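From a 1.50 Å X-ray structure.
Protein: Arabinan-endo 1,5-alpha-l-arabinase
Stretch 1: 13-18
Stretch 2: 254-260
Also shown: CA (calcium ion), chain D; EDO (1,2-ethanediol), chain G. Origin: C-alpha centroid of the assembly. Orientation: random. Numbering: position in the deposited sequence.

Stretch 1 (13-18) HDPTMI
Stretch 2 (254-260) GGQDIVN

Two segments of one chain, at least 240 residues apart in sequence where they touch, run side by side in nearly the same direction: the vectors CA 14 to 17 and CA 255 to 259 differ by 11°. The register is set by CA–CA separations of 4.4 Å for Asp14–Gly255, 5.9 Å for Thr16–Asp257 and 6.6 Å for Met17–Val259, so the backbones diverge along the contact, which buries 298 Å² in total. No direct backbone–backbone hydrogen bond joins them.

Val259 (phi/psi -115/128, chi1 t) covers the most surface. Its CA-to-CB bond points toward the other segment, placing CG2 3.5 Å from Met17 O and 4.1 Å from Met17 CB, the latter an apolar side-chain contact. Met17 is extended (-149/147), with chi angles t, t, p. Its carbonyl O also accepts a very short hydrogen bond, 2.4 Å, from O1 of the ethanediol.

Gly255 lies at the tight end. Its phi/psi of 63/30 favours glycine, and an ideal CB would point toward the partner, 3.2 Å from Asp14 CA and 3.5 Å from Pro15 CD. Close packing is already evident in Gly255 O to Pro15 CD, 3.3 Å. Asp14 also has positive phi (60/55), whereas Pro15 is at -78/155 with a C-gamma endo ring. Water 1 bridges the backbones, donating to Pro15 O (2.6 Å) and Gly255 O (2.7 Å).

The CA-to-CB bond of Asp257 (-143/135, chi1 t, chi2 29°) also points toward the partner; its CB lies 3.5 Å from Pro15 O. Thr16 (-138/160, chi1 t) donates from OG1 to Asp257 OD2 at 2.8 Å, the sole direct hydrogen bond across the contact. The same carboxylate chelates calcium through OD1 (2.3 Å) and OD2 (2.6 Å), so OD2 links the metal site to Thr16.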

ATOM      1  N   HIS A  13       9.784   4.152  -2.379  1.00 11.43           N
ATOM      2  CA  HIS A  13       8.548   4.857  -2.056  1.00 11.40           C
ATOM      3  C   HIS A  13       7.380   3.881  -2.218  1.00 11.89           C
ATOM      4  O   HIS A  13       7.330   3.089  -3.146  1.00 12.45           O
ATOM      5  CB  HIS A  13       8.386   6.035  -3.076  1.00 12.00           C
ATOM      6  CG  HIS A  13       7.338   7.039  -2.709  1.00 15.37           C
ATOM      7  ND1 HIS A  13       6.471   7.547  -3.647  1.00 21.77           N
ATOM      8  CD2 HIS A  13       7.021   7.634  -1.538  1.00 22.00           C
ATOM      9  CE1 HIS A  13       5.655   8.406  -3.060  1.00 22.25           C
ATOM     10  NE2 HIS A  13       5.960   8.472  -1.782  1.00 23.30           N
ATOM     11  N   ASP A  14       6.440   3.956  -1.298  1.00 12.01           N
ATOM     12  CA  ASP A  14       5.214   3.095  -1.310  1.00 12.54           C
ATOM     13  C   ASP A  14       5.582   1.623  -1.244  1.00 12.33           C
ATOM     14  O   ASP A  14       5.194   0.850  -2.116  1.00 12.95           O
ATOM     15  CB  ASP A  14       4.296   3.379  -2.492  1.00 13.17           C
ATOM     16  CG  ASP A  14       4.066   4.862  -2.733  1.00 16.48           C
ATOM     17  OD1 ASP A  14       3.716   5.592  -1.775  1.00 17.03           O
ATOM     18  OD2 ASP A  14       4.196   5.417  -3.872  1.00 18.34           O
ATOM     19  N   PRO A  15       6.352   1.207  -0.238  1.00 11.96           N
ATOM     20  CA  PRO A  15       6.918  -0.163  -0.226  1.00 11.69           C
ATOM     21  C   PRO A  15       5.951  -1.299   0.177  1.00 12.64           C
ATOM     22  O   PRO A  15       4.994  -1.107   0.920  1.00 14.98           O
ATOM     23  CB  PRO A  15       8.001  -0.053   0.830  1.00 12.91           C
ATOM     24  CG  PRO A  15       7.401   0.944   1.798  1.00 12.15           C
ATOM     25  CD  PRO A  15       6.774   1.983   0.944  1.00 11.02           C
ATOM     26  N   THR A  16       6.307  -2.476  -0.319  1.00 12.63           N
ATOM     27  CA  THR A  16       5.776  -3.742   0.195  1.00 13.61           C
ATOM     28  C   THR A  16       6.971  -4.673   0.238  1.00 14.35           C
ATOM     29  O   THR A  16       7.981  -4.437  -0.429  1.00 16.65           O
ATOM     30  CB  THR A  16       4.660  -4.217  -0.750  1.00 15.96           C
ATOM     31  OG1 THR A  16       3.930  -5.351  -0.208  1.00 18.34           O
ATOM     32  CG2 THR A  16       5.155  -4.699  -2.061  1.00 15.02           C
ATOM     33  N   MET A  17       6.912  -5.748   1.020  1.00 12.72           N
ATOM     34  CA  MET A  17       8.086  -6.571   1.211  1.00 13.48           C
ATOM     35  C   MET A  17       7.645  -7.995   1.444  1.00 12.58           C
ATOM     36  O   MET A  17       6.613  -8.223   2.035  1.00 11.76           O
ATOM     37  CB  MET A  17       8.875  -6.071   2.437  1.00 13.52           C
ATOM     38  CG  MET A  17      10.189  -6.835   2.721  1.00 15.40           C
ATOM     39  SD  MET A  17      11.225  -6.043   3.984  1.00 14.14           S
ATOM     40  CE  MET A  17      10.529  -6.706   5.457  1.00 14.63           C
ATOM     41  N   ILE A  18       8.449  -8.973   0.997  1.00 12.07           N
ATOM     42  CA  ILE A  18       8.149 -10.393   1.183  1.00 11.65           C
ATOM     43  C   ILE A  18       9.455 -11.200   1.154  1.00 11.94           C
ATOM     44  O   ILE A  18      10.399 -10.811   0.515  1.00 12.10           O
ATOM     45  CB  ILE A  18       7.128 -10.872   0.142  1.00 12.82           C
ATOM     46  CG1 ILE A  18       6.546 -12.252   0.477  1.00 12.41           C
ATOM     47  CG2 ILE A  18       7.724 -10.789  -1.291  1.00 14.68           C
ATOM     48  CD1 ILE A  18       5.260 -12.554  -0.318  1.00 15.93           C
ATOM     49  N   GLY A 254       5.000   7.214   5.710  1.00 13.31           N
ATOM     50  CA  GLY A 254       3.796   6.742   5.056  1.00 13.20           C
ATOM     51  C   GLY A 254       4.042   5.594   4.132  1.00 13.17           C
ATOM     52  O   GLY A 254       5.134   5.002   4.127  1.00 12.31           O
ATOM     53  N   GLY A 255       3.032   5.247   3.350  1.00 12.29           N
ATOM     54  CA  GLY A 255       3.164   4.121   2.460  1.00 12.89           C
ATOM     55  C   GLY A 255       3.386   2.833   3.199  1.00 12.87           C
ATOM     56  O   GLY A 255       4.015   1.900   2.690  1.00 13.95           O
ATOM     57  N   GLN A 256       2.846   2.742   4.411  1.00 13.00           N
ATOM     58  CA  GLN A 256       3.149   1.628   5.306  1.00 13.78           C
ATOM     59  C   GLN A 256       2.476   0.343   4.883  1.00 12.94           C
ATOM     60  O   GLN A 256       1.390   0.328   4.278  1.00 13.26           O
ATOM     61  CB  GLN A 256       2.739   2.009   6.717  1.00 13.29           C
ATOM     62  CG  GLN A 256       1.209   2.004   6.964  1.00 15.50           C
ATOM     63  CD  GLN A 256       0.470   3.129   6.225  1.00 11.93           C
ATOM     64  OE1 GLN A 256       0.952   4.258   6.196  1.00 16.42           O
ATOM     65  NE2 GLN A 256      -0.668   2.779   5.589  1.00 15.13           N
ATOM     66  N   ASP A 257       3.153  -0.779   5.157  1.00 12.74           N
ATOM     67  CA  ASP A 257       2.591  -2.083   4.860  1.00 12.99           C
ATOM     68  C   ASP A 257       2.974  -3.047   5.934  1.00 13.43           C
ATOM     69  O   ASP A 257       4.095  -2.985   6.470  1.00 12.85           O
ATOM     70  CB  ASP A 257       3.086  -2.545   3.483  1.00 12.81           C
ATOM     71  CG  ASP A 257       2.233  -3.605   2.907  1.00 16.05           C
ATOM     72  OD1 ASP A 257       1.009  -3.686   3.179  1.00 20.39           O
ATOM     73  OD2 ASP A 257       2.700  -4.396   2.132  1.00 16.02           O
ATOM     74  N   ILE A 258       1.989  -3.825   6.360  1.00 15.34           N
ATOM     75  CA  ILE A 258       2.180  -4.866   7.398  1.00 15.76           C
ATOM     76  C   ILE A 258       2.619  -6.118   6.702  1.00 15.83           C
ATOM     77  O   ILE A 258       1.918  -6.616   5.777  1.00 15.63           O
ATOM     78  CB  ILE A 258       0.916  -5.108   8.184  1.00 15.30           C
ATOM     79  CG1 ILE A 258       0.532  -3.854   8.981  1.00 15.19           C
ATOM     80  CG2 ILE A 258       1.172  -6.233   9.156  1.00 15.88           C
ATOM     81  CD1 ILE A 258      -0.980  -3.847   9.442  1.00 16.92           C
ATOM     82  N   VAL A 259       3.776  -6.633   7.112  1.00 14.18           N
ATOM     83  CA  VAL A 259       4.439  -7.758   6.538  1.00 16.14           C
ATOM     84  C   VAL A 259       4.482  -8.910   7.607  1.00 16.21           C
ATOM     85  O   VAL A 259       4.880  -8.713   8.760  1.00 16.37           O
ATOM     86  CB  VAL A 259       5.813  -7.296   5.980  1.00 16.58           C
ATOM     87  CG1 VAL A 259       6.628  -8.490   5.589  1.00 17.31           C
ATOM     88  CG2 VAL A 259       5.598  -6.331   4.823  1.00 18.10           C
ATOM     89  N   ASN A 260       4.028 -10.111   7.245  1.00 16.66           N
ATOM     90  CA  ASN A 260       4.014 -11.259   8.180  1.00 16.88           C
ATOM     91  C   ASN A 260       3.284 -11.001   9.521  1.00 15.61           C
ATOM     92  O   ASN A 260       3.537 -11.667  10.525  1.00 16.33           O
ATOM     93  CB  ASN A 260       5.450 -11.733   8.491  1.00 17.04           C
ATOM     94  CG  ASN A 260       6.213 -12.210   7.253  1.00 21.47           C
ATOM     95  OD1 ASN A 260       5.737 -12.101   6.115  1.00 25.16           O
ATOM     96  ND2 ASN A 260       7.413 -12.754   7.484  1.00 23.94           N
TER
HETATM   97 CA    CA D1294       0.339  -5.548   1.976  1.00 13.77          CA
HETATM   98  C1  EDO G1297       4.026 -10.091   1.919  0.50 28.51           C
HETATM   99  O1  EDO G1297       4.294  -8.718   2.028  0.50 30.57           O
HETATM  100  C2  EDO G1297       3.959 -10.732   3.291  0.50 30.73           C
HETATM  101  O2  EDO G1297       4.227 -12.109   3.177  0.50 29.34           O
HETATM  102  O   HOH W   1       2.724   0.231   0.963  1.00 14.65           O
HETATM  103  O   HOH W   2      -0.429  -6.158   4.105  1.00 12.88           O
HETATM  104  O   HOH W   3       1.848  -7.372   3.348  0.50 13.49           O
HETATM  105  O   HOH W   4      -0.988  -7.425   1.145  1.00 14.60           O
HETATM  106  O   HOH W   5       2.018  -6.964   1.217  0.50 15.01           O